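Local coordinates for hypothetical membrane protein (Corynebacterium glutamicum, PDB 6JSB) that binds heme and probably passes it along the corynebacterial heme-uptake machinery, at residues A[22-25]-A[29-32]. Residues are numbered along the deposited sequence; the frame is centred on the assembly and turned at random.
With HEM (protoporphyrin IX containing Fe), chain C.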
loop_
_atom_site.group_PDB
_atom_site.type_symbol
_atom_site.label_atom_id
_atom_site.label_comp_id
_atom_site.label_asym_id
_atom_site.label_seq_id
_atom_site.Cartn_x
_atom_site.Cartn_y
_atom_site.Cartn_z
ATOM N N ASN A 22 2.537 2.612 -13.537
ATOM C CA ASN A 22 2.820 2.809 -14.975
ATOM C C ASN A 22 3.835 1.794 -15.493
ATOM O O ASN A 22 3.690 1.220 -16.578
ATOM C CB ASN A 22 3.366 4.218 -15.173
ATOM C CG ASN A 22 3.554 4.538 -16.635
ATOM O OD1 ASN A 22 2.571 4.557 -17.366
ATOM N ND2 ASN A 22 4.779 4.776 -17.078
ATOM N N TYR A 23 4.913 1.570 -14.730
ATOM C CA TYR A 23 5.928 0.603 -15.139
ATOM C C TYR A 23 5.381 -0.825 -15.095
ATOM O O TYR A 23 5.582 -1.598 -16.041
ATOM C CB TYR A 23 7.124 0.763 -14.186
ATOM C CG TYR A 23 7.874 -0.508 -13.926
ATOM C CD1 TYR A 23 8.773 -1.013 -14.870
ATOM C CD2 TYR A 23 7.765 -1.157 -12.694
ATOM C CE1 TYR A 23 9.517 -2.237 -14.561
ATOM C CE2 TYR A 23 8.496 -2.320 -12.398
ATOM C CZ TYR A 23 9.341 -2.834 -13.340
ATOM O OH TYR A 23 10.045 -3.974 -13.087
ATOM N N LEU A 24 4.689 -1.178 -14.014
ATOM C CA LEU A 24 4.270 -2.572 -13.823
ATOM C C LEU A 24 3.251 -2.981 -14.882
ATOM O O LEU A 24 3.299 -4.107 -15.400
ATOM C CB LEU A 24 3.753 -2.723 -12.369
ATOM C CG LEU A 24 3.459 -4.176 -11.885
ATOM C CD1 LEU A 24 2.022 -4.622 -12.378
ATOM C CD2 LEU A 24 4.501 -5.208 -12.351
ATOM N N GLU A 25 2.316 -2.101 -15.227
ATOM C CA GLU A 25 1.308 -2.445 -16.234
ATOM C C GLU A 25 1.798 -2.202 -17.647
ATOM O O GLU A 25 1.057 -2.511 -18.605
ATOM C CB GLU A 25 0.053 -1.610 -15.974
ATOM C CG GLU A 25 -0.557 -1.945 -14.620
ATOM C CD GLU A 25 -1.967 -1.288 -14.434
ATOM O OE1 GLU A 25 -2.941 -1.933 -14.892
ATOM O OE2 GLU A 25 -2.048 -0.189 -13.828
ATOM N N ALA A 29 7.621 -4.470 -17.775
ATOM C CA ALA A 29 7.298 -5.581 -16.866
ATOM C C ALA A 29 6.309 -6.578 -17.485
ATOM O O ALA A 29 6.226 -7.710 -17.026
ATOM C CB ALA A 29 6.712 -5.046 -15.534
ATOM N N ASN A 30 5.506 -6.154 -18.456
ATOM C CA ASN A 30 4.416 -7.009 -18.926
ATOM C C ASN A 30 4.200 -6.765 -20.418
ATOM O O ASN A 30 3.078 -6.565 -20.865
ATOM C CB ASN A 30 3.139 -6.757 -18.123
ATOM C CG ASN A 30 3.075 -7.608 -16.859
ATOM O OD1 ASN A 30 3.149 -8.839 -16.925
ATOM N ND2 ASN A 30 2.914 -6.941 -15.675
ATOM N N GLY A 31 5.291 -6.784 -21.189
ATOM C CA GLY A 31 5.225 -6.640 -22.657
ATOM C C GLY A 31 5.730 -7.844 -23.428
ATOM O O GLY A 31 5.622 -8.992 -22.970
ATOM N N ALA A 32 6.321 -7.581 -24.599
ATOM C CA ALA A 32 6.579 -8.641 -25.567
ATOM C C ALA A 32 7.722 -9.565 -25.165
ATOM O O ALA A 32 7.858 -10.651 -25.751
ATOM C CB ALA A 32 6.843 -7.990 -26.938
HETATM C CHA HEM C . 12.021 -0.255 -12.696
HETATM C CHB HEM C . 13.361 -4.138 -15.270
HETATM C CHC HEM C . 12.473 -6.923 -11.352
HETATM C CHD HEM C . 10.805 -3.032 -8.887
HETATM C C1A HEM C . 12.532 -1.072 -13.686
HETATM C C2A HEM C . 13.106 -0.567 -14.919
HETATM C C3A HEM C . 13.482 -1.629 -15.671
HETATM C C4A HEM C . 13.150 -2.824 -14.896
HETATM C CMA HEM C . 14.143 -1.615 -17.083
HETATM C CAA HEM C . 13.246 0.934 -15.251
HETATM C CBA HEM C . 12.050 1.392 -16.073
HETATM C CGA HEM C . 12.012 2.904 -16.098
HETATM O O1A HEM C . 11.152 3.459 -16.837
HETATM O O2A HEM C . 12.835 3.535 -15.361
HETATM C C1B HEM C . 13.229 -5.215 -14.439
HETATM C C2B HEM C . 13.532 -6.599 -14.804
HETATM C C3B HEM C . 13.297 -7.372 -13.728
HETATM C C4B HEM C . 12.804 -6.519 -12.639
HETATM C CMB HEM C . 14.079 -6.985 -16.207
HETATM C CAB HEM C . 13.452 -8.913 -13.559
HETATM C CBB HEM C . 13.465 -9.737 -14.611
HETATM C C1C HEM C . 11.932 -6.126 -10.338
HETATM C C2C HEM C . 11.504 -6.590 -9.040
HETATM C C3C HEM C . 10.995 -5.536 -8.360
HETATM C C4C HEM C . 11.155 -4.349 -9.197
HETATM C CMC HEM C . 11.499 -8.069 -8.571
HETATM C CAC HEM C . 10.393 -5.670 -6.972
HETATM C CBC HEM C . 9.403 -4.857 -6.632
HETATM C C1D HEM C . 11.013 -1.953 -9.719
HETATM C C2D HEM C . 10.711 -0.583 -9.369
HETATM C C3D HEM C . 11.039 0.213 -10.409
HETATM C C4D HEM C . 11.542 -0.640 -11.473
HETATM C CMD HEM C . 10.174 -0.169 -7.982
HETATM C CAD HEM C . 10.880 1.764 -10.461
HETATM C CBD HEM C . 9.533 2.041 -11.178
HETATM C CGD HEM C . 9.337 3.556 -11.199
HETATM O O1D HEM C . 10.067 4.218 -12.013
HETATM O O2D HEM C . 8.477 4.043 -10.385
HETATM N NA HEM C . 12.584 -2.482 -13.671
HETATM N NB HEM C . 12.756 -5.225 -13.143
HETATM N NC HEM C . 11.724 -4.743 -10.386
HETATM N ND HEM C . 11.486 -1.935 -11.002
HETATM FE FE HEM C . 11.887 -3.687 -12.059
HETATM O O HOH W 1 1.362 -4.238 -20.770
#
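Tyr23 and Ala29 meet at the heme site of this HtaA-family domain, where helix 18-24 packs against the short helix 27-30. The heme comes first: Tyr23 is the axial ligand, its OH 2.1 Å from the iron. One face of its ring is turned to the porphyrin, with HEM C4D 3.5 Å above the plane near the rim; Ala29 CB lies over the opposite face, also offset, 4.1 Å from CZ. The phenol oxygen is hydrogen-bonded to His80 as well, a second-shell partner that probably tunes its donation to the iron, while Ser19 OG and Tyr177 OH hydrogen-bond to the heme.

The apolar packing continues at Leu24. With CG anti to the backbone N (chi1 -171°), its CD2 comes within 3.9 Å of Ala29 CB, and the side chain also touches Trp77 and Leu97 on neighbouring strands.

Polar bonds tie the two segments together. Asn30 ND2 donates to Leu24 O at 2.9 Å, nearly straight at 162°; ND2 also bonds to Thr78 O, and OD1 accepts from Gly38 N, bonds that together settle the amide's flip. Farther out, one water donates both its hydrogens, to Glu25 O at 2.8 Å and to Asn30 O at 2.9 Å.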